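Malonate decarboxylase subunit alpha (Acinetobacter baumannii ATCC 17978, PDB 6MPR) is the alpha subunit of malonate decarboxylase, and probably acts as the acyl-carrier-protein transferase that loads malonate onto the carrier subunit of the complex. Local coordinates at residues 259-263 / 406-411; 362-368 / 428-434. One frame throughout, in Å; residues are numbered along the deposited sequence.

In the fold
Both contacts belong to the part of the fold built on the mixed sheet that contains strands 363-366 and 429-433. Interaction 2 is the pairing of these two central strands. It is almost wholly buried and rests on regular backbone hydrogen bonds with apolar side chains around them. Interaction 1 lies by the N-terminal ends of these two strands, about 14 Å away between centres, and is partly buried. It joins the end of helix 244-261 to the short helix 406-410 through one side-chain hydrogen bond, a CH-pi contact and waters. They touch at several points, among them Leu429, whose CD1 lies 3.5 Å from Ala407 O. Helix 244-261 also packs on the strands of interaction 2.

Interaction 1 of 2, residues 259-263 / 406-411; sequences EKHNV and PAWLDM
His261 is held in two ways by residues 406-411. Its ND1 donates to Asp410 OD2 (2.8 Å, 161°) near the ring plane, while Met411 CE lies over a ring face, 3.7 Å from the centroid, in a CH-pi contact. His261 is chi1 m, and Met411 folds back with chi1 and chi2 both m. The short helix that begins at Pro406 presents Pro406, Ala407 and Asp410 toward 259-263. The closest CA pair is His261 and Ala407, at 4.9 Å. Here the backbones touch: His261 O is 3.2 Å from Ala407 CA. The small Ala407 side chain leaves room, with its CB 4.3 Å from Val263 CG2. One water bridges Asn262 O (2.7 Å) and Ala407 N (3.0 Å), accepting from the latter. Leu429 of strand 429-433 packs against His261, Val263, Ala407 and Met411, and the rings of His474 and Tyr485 also meet His261. Asn262, at phi/psi 61/51, turns the chain out of helix 244-261 toward strand 265-268, a helix C-terminus closed by a Schellman motif.

Interaction 2 of 2, residues 362-368 / 428-434; sequences DLFIGAT and KLVVQMV
Strands 363-366 and 429-433 run parallel, 4.7 Å apart at closest approach, with 12° between their N-to-C directions. The register pairs Leu363 with Leu429, Phe364 with Val430, Ile365 with Val431 and Gly366 with Gln432. Five backbone hydrogen bonds join them: Leu429 N to Asp362 O (3.0 Å), Phe364 N to Leu429 O (2.9 Å), Val431 N to Phe364 O (2.8 Å), Gly366 N to Val431 O (3.1 Å) and Met433 N to Gly366 O (2.8 Å). On one face Leu363 CD1 fits between Leu429 CB and Val431 CG2, 3.9 Å from each. Ile365 CD1 fills the next hollow, 3.6 Å from both Val431 CG1 and Met433 SD. On the other face the Phe364 ring (chi1 t) meets Val430 CG1 with its edge, CD2 to CG1 4.4 Å. The ring also covers Gly366, where a CB would clash with Phe364 CZ. Gln432, m at chi1 and chi2, brings NE2 to 3.2 Å from Thr368 CG2. Lys428 NZ bonds to Gly357 O and Met394 O. Helices 244-261 and 272-287 cover the face of Ile365 and Met433; strands 265-268 and 474-477 flank the pair within the sheet.

Interaction 1 of 2, residues 259-263 / 406-411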
ATOM      1  N   GLU A 259      21.011   5.290 -16.075  1.00 13.04           N
ATOM      2  CA  GLU A 259      22.073   4.416 -16.558  1.00 13.57           C
ATOM      3  C   GLU A 259      22.985   3.979 -15.413  1.00 13.90           C
ATOM      4  O   GLU A 259      23.333   2.799 -15.297  1.00 14.10           O
ATOM      5  CB  GLU A 259      22.884   5.129 -17.637  1.00 14.11           C
ATOM      6  CG  GLU A 259      23.903   4.206 -18.305  1.00 17.47           C
ATOM      7  CD  GLU A 259      24.740   4.890 -19.369  1.00 19.52           C
ATOM      8  OE1 GLU A 259      24.596   6.116 -19.579  1.00 24.94           O
ATOM      9  OE2 GLU A 259      25.547   4.187 -20.002  1.00 25.89           O
ATOM     10  N   LYS A 260      23.379   4.928 -14.560  1.00 17.99           N
ATOM     11  CA  LYS A 260      24.359   4.649 -13.512  1.00 18.46           C
ATOM     12  C   LYS A 260      23.904   3.515 -12.607  1.00 16.76           C
ATOM     13  O   LYS A 260      24.702   2.650 -12.226  1.00 14.94           O
ATOM     14  CB  LYS A 260      24.609   5.914 -12.680  1.00 14.63           C
ATOM     15  CG  LYS A 260      25.596   5.704 -11.518  1.00 15.41           C
ATOM     16  CD  LYS A 260      25.823   6.996 -10.738  1.00 16.02           C
ATOM     17  CE  LYS A 260      26.730   6.752  -9.534  1.00 24.73           C
ATOM     18  NZ  LYS A 260      28.147   6.527  -9.938  1.00 32.94           N
ATOM     19  N   HIS A 261      22.623   3.511 -12.241  1.00 13.56           N
ATOM     20  CA  HIS A 261      22.093   2.549 -11.286  1.00 16.94           C
ATOM     21  C   HIS A 261      21.236   1.470 -11.925  1.00 13.71           C
ATOM     22  O   HIS A 261      20.643   0.666 -11.196  1.00 17.05           O
ATOM     23  CB  HIS A 261      21.280   3.277 -10.215  1.00 12.91           C
ATOM     24  CG  HIS A 261      22.046   4.352  -9.518  1.00 13.30           C
ATOM     25  ND1 HIS A 261      23.087   4.079  -8.661  1.00 14.81           N
ATOM     26  CD2 HIS A 261      21.932   5.700  -9.557  1.00 13.28           C
ATOM     27  CE1 HIS A 261      23.584   5.214  -8.197  1.00 18.04           C
ATOM     28  NE2 HIS A 261      22.898   6.212  -8.722  1.00 16.00           N
ATOM     29  N   ASN A 262      21.139   1.438 -13.253  1.00 13.85           N
ATOM     30  CA  ASN A 262      20.407   0.392 -13.980  1.00 14.72           C
ATOM     31  C   ASN A 262      18.924   0.373 -13.595  1.00 18.13           C
ATOM     32  O   ASN A 262      18.357  -0.668 -13.263  1.00 13.71           O
ATOM     33  CB  ASN A 262      21.062  -0.970 -13.746  1.00 17.94           C
ATOM     34  CG  ASN A 262      20.639  -2.012 -14.774  1.00 28.23           C
ATOM     35  OD1 ASN A 262      20.452  -1.702 -15.956  1.00 35.63           O
ATOM     36  ND2 ASN A 262      20.477  -3.257 -14.321  1.00 27.21           N
ATOM     37  N   VAL A 263      18.296   1.545 -13.653  1.00 14.65           N
ATOM     38  CA  VAL A 263      16.892   1.702 -13.268  1.00 14.73           C
ATOM     39  C   VAL A 263      16.009   1.050 -14.325  1.00 15.06           C
ATOM     40  O   VAL A 263      16.006   1.468 -15.486  1.00 16.17           O
ATOM     41  CB  VAL A 263      16.544   3.185 -13.092  1.00 11.00           C
ATOM     42  CG1 VAL A 263      15.048   3.378 -12.808  1.00 15.90           C
ATOM     43  CG2 VAL A 263      17.414   3.805 -11.989  1.00 14.31           C
ATOM     44  N   PRO A 406      18.620  -4.516  -9.015  1.00 18.52           N
ATOM     45  CA  PRO A 406      19.972  -3.916  -9.064  1.00 18.57           C
ATOM     46  C   PRO A 406      20.047  -2.471  -8.569  1.00 17.29           C
ATOM     47  O   PRO A 406      20.967  -2.144  -7.806  1.00 15.96           O
ATOM     48  CB  PRO A 406      20.348  -4.037 -10.550  1.00 20.62           C
ATOM     49  CG  PRO A 406      19.594  -5.265 -11.023  1.00 20.84           C
ATOM     50  CD  PRO A 406      18.270  -5.183 -10.288  1.00 18.52           C
ATOM     51  N   ALA A 407      19.116  -1.593  -8.969  1.00 11.77           N
ATOM     52  CA  ALA A 407      19.186  -0.206  -8.510  1.00 12.06           C
ATOM     53  C   ALA A 407      19.014  -0.119  -6.997  1.00 14.83           C
ATOM     54  O   ALA A 407      19.711   0.651  -6.327  1.00 14.92           O
ATOM     55  CB  ALA A 407      18.122   0.645  -9.215  1.00 12.85           C
ATOM     56  N   TRP A 408      18.080  -0.898  -6.444  1.00 16.38           N
ATOM     57  CA  TRP A 408      17.815  -0.859  -5.008  1.00 15.88           C
ATOM     58  C   TRP A 408      19.013  -1.371  -4.213  1.00 15.86           C
ATOM     59  O   TRP A 408      19.369  -0.800  -3.174  1.00 17.44           O
ATOM     60  CB  TRP A 408      16.558  -1.677  -4.722  1.00 13.11           C
ATOM     61  CG  TRP A 408      16.059  -1.715  -3.315  1.00 11.69           C
ATOM     62  CD1 TRP A 408      15.229  -0.817  -2.712  1.00 11.71           C
ATOM     63  CD2 TRP A 408      16.295  -2.750  -2.356  1.00 11.34           C
ATOM     64  NE1 TRP A 408      14.956  -1.215  -1.420  1.00 11.58           N
ATOM     65  CE2 TRP A 408      15.588  -2.407  -1.185  1.00 10.04           C
ATOM     66  CE3 TRP A 408      17.032  -3.932  -2.374  1.00 14.40           C
ATOM     67  CZ2 TRP A 408      15.615  -3.193  -0.044  1.00 13.06           C
ATOM     68  CZ3 TRP A 408      17.048  -4.719  -1.240  1.00 14.21           C
ATOM     69  CH2 TRP A 408      16.346  -4.343  -0.086  1.00 16.49           C
ATOM     70  N   LEU A 409      19.662  -2.433  -4.694  1.00 14.39           N
ATOM     71  CA  LEU A 409      20.896  -2.893  -4.060  1.00 14.32           C
ATOM     72  C   LEU A 409      22.020  -1.871  -4.180  1.00 18.79           C
ATOM     73  O   LEU A 409      22.894  -1.811  -3.306  1.00 18.65           O
ATOM     74  CB  LEU A 409      21.364  -4.212  -4.690  1.00 16.51           C
ATOM     75  CG  LEU A 409      20.623  -5.479  -4.290  1.00 19.55           C
ATOM     76  CD1 LEU A 409      21.171  -6.685  -5.068  1.00 21.47           C
ATOM     77  CD2 LEU A 409      20.792  -5.682  -2.792  1.00 20.51           C
ATOM     78  N   ASP A 410      22.034  -1.083  -5.262  1.00 16.32           N
ATOM     79  CA  ASP A 410      23.115  -0.127  -5.481  1.00 16.22           C
ATOM     80  C   ASP A 410      23.129   0.966  -4.423  1.00 18.28           C
ATOM     81  O   ASP A 410      24.153   1.643  -4.258  1.00 21.67           O
ATOM     82  CB  ASP A 410      22.997   0.489  -6.878  1.00 18.39           C
ATOM     83  CG  ASP A 410      24.342   0.772  -7.520  1.00 27.95           C
ATOM     84  OD1 ASP A 410      25.355   0.139  -7.128  1.00 25.48           O
ATOM     85  OD2 ASP A 410      24.390   1.644  -8.417  1.00 25.88           O
ATOM     86  N   MET A 411      22.026   1.140  -3.695  1.00 15.32           N
ATOM     87  CA  MET A 411      21.942   2.106  -2.612  1.00 14.10           C
ATOM     88  C   MET A 411      22.463   1.571  -1.280  1.00 22.19           C
ATOM     89  O   MET A 411      22.591   2.350  -0.326  1.00 17.89           O
ATOM     90  CB  MET A 411      20.489   2.559  -2.438  1.00 11.74           C
ATOM     91  CG  MET A 411      19.871   3.258  -3.656  1.00 19.84           C
ATOM     92  SD  MET A 411      20.648   4.843  -4.103  1.00 19.07           S
ATOM     93  CE  MET A 411      21.679   4.289  -5.441  1.00 15.42           C
TER
HETATM   94  O   HOH W   1      22.997  -1.344 -10.403  1.00 29.57           O
HETATM   95  O   HOH W   2      17.371  -2.190 -11.279  1.00 22.32           O

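Interaction 2 of 2, residues 362-368 / 428-434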
ATOM      1  N   ASP A 362      11.865   0.919  -8.964  1.00  8.46           N
ATOM      2  CA  ASP A 362      13.212   1.294  -8.533  1.00  8.78           C
ATOM      3  C   ASP A 362      13.305   2.751  -8.103  1.00 10.04           C
ATOM      4  O   ASP A 362      14.172   3.100  -7.296  1.00 10.55           O
ATOM      5  CB  ASP A 362      14.220   1.105  -9.675  1.00 10.94           C
ATOM      6  CG  ASP A 362      14.531  -0.334  -9.975  1.00 13.98           C
ATOM      7  OD1 ASP A 362      14.323  -1.216  -9.112  1.00 14.95           O
ATOM      8  OD2 ASP A 362      15.046  -0.575 -11.093  1.00 14.17           O
ATOM      9  N   LEU A 363      12.476   3.624  -8.671  1.00  9.50           N
ATOM     10  CA  LEU A 363      12.807   5.039  -8.623  1.00 10.23           C
ATOM     11  C   LEU A 363      11.548   5.899  -8.689  1.00 12.26           C
ATOM     12  O   LEU A 363      10.588   5.569  -9.399  1.00  8.74           O
ATOM     13  CB  LEU A 363      13.764   5.408  -9.772  1.00 12.23           C
ATOM     14  CG  LEU A 363      14.179   6.887  -9.943  1.00  9.34           C
ATOM     15  CD1 LEU A 363      15.639   6.959 -10.370  1.00 10.53           C
ATOM     16  CD2 LEU A 363      13.290   7.592 -10.957  1.00  9.28           C
ATOM     17  N   PHE A 364      11.569   6.991  -7.928  1.00 12.06           N
ATOM     18  CA  PHE A 364      10.693   8.131  -8.123  1.00  8.28           C
ATOM     19  C   PHE A 364      11.544   9.354  -8.441  1.00 10.52           C
ATOM     20  O   PHE A 364      12.637   9.526  -7.890  1.00 10.80           O
ATOM     21  CB  PHE A 364       9.831   8.411  -6.866  1.00  8.03           C
ATOM     22  CG  PHE A 364       9.139   9.743  -6.896  1.00 13.28           C
ATOM     23  CD1 PHE A 364       8.076   9.966  -7.753  1.00 11.77           C
ATOM     24  CD2 PHE A 364       9.549  10.772  -6.063  1.00 12.61           C
ATOM     25  CE1 PHE A 364       7.431  11.178  -7.784  1.00 13.57           C
ATOM     26  CE2 PHE A 364       8.925  11.998  -6.102  1.00 17.77           C
ATOM     27  CZ  PHE A 364       7.854  12.202  -6.953  1.00 17.16           C
ATOM     28  N   ILE A 365      11.051  10.199  -9.341  1.00 10.76           N
ATOM     29  CA  ILE A 365      11.698  11.472  -9.652  1.00  9.13           C
ATOM     30  C   ILE A 365      10.610  12.522  -9.829  1.00  9.09           C
ATOM     31  O   ILE A 365       9.625  12.291 -10.532  1.00 11.02           O
ATOM     32  CB  ILE A 365      12.605  11.356 -10.906  1.00  9.55           C
ATOM     33  CG1 ILE A 365      13.272  12.695 -11.252  1.00 11.89           C
ATOM     34  CG2 ILE A 365      11.813  10.809 -12.096  1.00 11.85           C
ATOM     35  CD1 ILE A 365      14.528  12.508 -12.116  1.00 11.85           C
ATOM     36  N   GLY A 366      10.765  13.661  -9.171  1.00 13.26           N
ATOM     37  CA  GLY A 366       9.809  14.735  -9.312  1.00 12.11           C
ATOM     38  C   GLY A 366      10.414  16.025  -8.809  1.00 20.28           C
ATOM     39  O   GLY A 366      11.601  16.092  -8.486  1.00 12.91           O
ATOM     40  N   ALA A 367       9.582  17.053  -8.734  1.00 15.39           N
ATOM     41  CA  ALA A 367      10.074  18.366  -8.356  1.00 14.01           C
ATOM     42  C   ALA A 367       9.324  18.879  -7.137  1.00 17.20           C
ATOM     43  O   ALA A 367       8.425  18.235  -6.602  1.00 18.59           O
ATOM     44  CB  ALA A 367       9.960  19.358  -9.508  1.00 16.38           C
ATOM     45  N   THR A 368       9.701  20.080  -6.718  1.00 23.89           N
ATOM     46  CA  THR A 368       9.168  20.689  -5.509  1.00 22.20           C
ATOM     47  C   THR A 368       9.390  22.188  -5.609  1.00 19.40           C
ATOM     48  O   THR A 368      10.145  22.658  -6.464  1.00 26.35           O
ATOM     49  CB  THR A 368       9.854  20.118  -4.283  1.00 29.93           C
ATOM     50  OG1 THR A 368       9.315  20.725  -3.115  1.00 25.98           O
ATOM     51  CG2 THR A 368      11.322  20.421  -4.340  1.00 31.23           C
ATOM     52  N   LYS A 428      15.164   2.538  -1.978  1.00 12.70           N
ATOM     53  CA  LYS A 428      14.584   3.001  -3.232  1.00 15.60           C
ATOM     54  C   LYS A 428      15.198   4.348  -3.606  1.00 17.14           C
ATOM     55  O   LYS A 428      15.505   5.172  -2.739  1.00 14.25           O
ATOM     56  CB  LYS A 428      13.075   3.127  -3.101  1.00 19.60           C
ATOM     57  CG  LYS A 428      12.318   3.531  -4.365  1.00 16.22           C
ATOM     58  CD  LYS A 428      10.957   4.053  -3.898  1.00 15.18           C
ATOM     59  CE  LYS A 428      10.143   4.641  -5.004  1.00 22.41           C
ATOM     60  NZ  LYS A 428       8.781   4.920  -4.474  1.00 13.86           N
ATOM     61  N   LEU A 429      15.362   4.579  -4.913  1.00 11.53           N
ATOM     62  CA  LEU A 429      15.874   5.861  -5.384  1.00  9.54           C
ATOM     63  C   LEU A 429      14.759   6.892  -5.384  1.00 10.87           C
ATOM     64  O   LEU A 429      13.671   6.651  -5.907  1.00 12.22           O
ATOM     65  CB  LEU A 429      16.474   5.744  -6.788  1.00  9.81           C
ATOM     66  CG  LEU A 429      17.805   4.984  -6.908  1.00 15.10           C
ATOM     67  CD1 LEU A 429      17.635   3.481  -6.607  1.00 13.84           C
ATOM     68  CD2 LEU A 429      18.413   5.206  -8.295  1.00 10.72           C
ATOM     69  N   VAL A 430      15.030   8.036  -4.765  1.00 12.77           N
ATOM     70  CA  VAL A 430      14.087   9.139  -4.660  1.00 11.04           C
ATOM     71  C   VAL A 430      14.851  10.375  -5.111  1.00 10.16           C
ATOM     72  O   VAL A 430      15.802  10.797  -4.440  1.00 11.04           O
ATOM     73  CB  VAL A 430      13.554   9.291  -3.232  1.00 11.25           C
ATOM     74  CG1 VAL A 430      12.781  10.577  -3.062  1.00  9.03           C
ATOM     75  CG2 VAL A 430      12.675   8.096  -2.891  1.00 10.34           C
ATOM     76  N   VAL A 431      14.475  10.919  -6.272  1.00 10.61           N
ATOM     77  CA  VAL A 431      15.206  12.003  -6.920  1.00  9.99           C
ATOM     78  C   VAL A 431      14.378  13.277  -6.836  1.00 13.48           C
ATOM     79  O   VAL A 431      13.222  13.305  -7.278  1.00  9.60           O
ATOM     80  CB  VAL A 431      15.518  11.671  -8.390  1.00 11.38           C
ATOM     81  CG1 VAL A 431      16.400  12.776  -9.010  1.00 11.47           C
ATOM     82  CG2 VAL A 431      16.149  10.288  -8.503  1.00 11.57           C
ATOM     83  N   GLN A 432      14.980  14.336  -6.312  1.00 10.31           N
ATOM     84  CA  GLN A 432      14.423  15.683  -6.435  1.00 12.96           C
ATOM     85  C   GLN A 432      15.110  16.381  -7.604  1.00 17.57           C
ATOM     86  O   GLN A 432      16.303  16.706  -7.527  1.00 14.99           O
ATOM     87  CB  GLN A 432      14.603  16.488  -5.151  1.00 19.74           C
ATOM     88  CG  GLN A 432      13.537  16.234  -4.122  1.00 25.64           C
ATOM     89  CD  GLN A 432      12.209  16.895  -4.472  1.00 40.99           C
ATOM     90  OE1 GLN A 432      11.224  16.738  -3.760  1.00 49.38           O
ATOM     91  NE2 GLN A 432      12.175  17.628  -5.577  1.00 45.29           N
ATOM     92  N   MET A 433      14.354  16.622  -8.677  1.00 12.85           N
ATOM     93  CA  MET A 433      14.864  17.200  -9.920  1.00 11.34           C
ATOM     94  C   MET A 433      14.236  18.581 -10.048  1.00 18.23           C
ATOM     95  O   MET A 433      13.057  18.706 -10.394  1.00 16.37           O
ATOM     96  CB  MET A 433      14.523  16.309 -11.115  1.00 12.58           C
ATOM     97  CG  MET A 433      14.868  16.895 -12.460  1.00 14.82           C
ATOM     98  SD  MET A 433      14.366  15.712 -13.742  1.00 23.67           S
ATOM     99  CE  MET A 433      15.282  16.329 -15.117  1.00 24.53           C
ATOM    100  N   VAL A 434      15.025  19.618  -9.770  1.00 13.48           N
ATOM    101  CA  VAL A 434      14.499  20.951  -9.521  0.53 16.84           C
ATOM    102  C   VAL A 434      15.506  21.981 -10.043  1.00 17.84           C
ATOM    103  O   VAL A 434      16.717  21.810  -9.866  1.00 14.88           O
ATOM    104  CB  VAL A 434      14.208  21.040  -7.999  0.53 16.39           C
ATOM    105  CG1 VAL A 434      15.240  21.839  -7.254  0.53 17.24           C
ATOM    106  CG2 VAL A 434      12.744  21.450  -7.722  0.53 21.32           C
TER
HETATM  107  O   HOH W   3       8.355   5.657  -7.406  1.00 35.36           O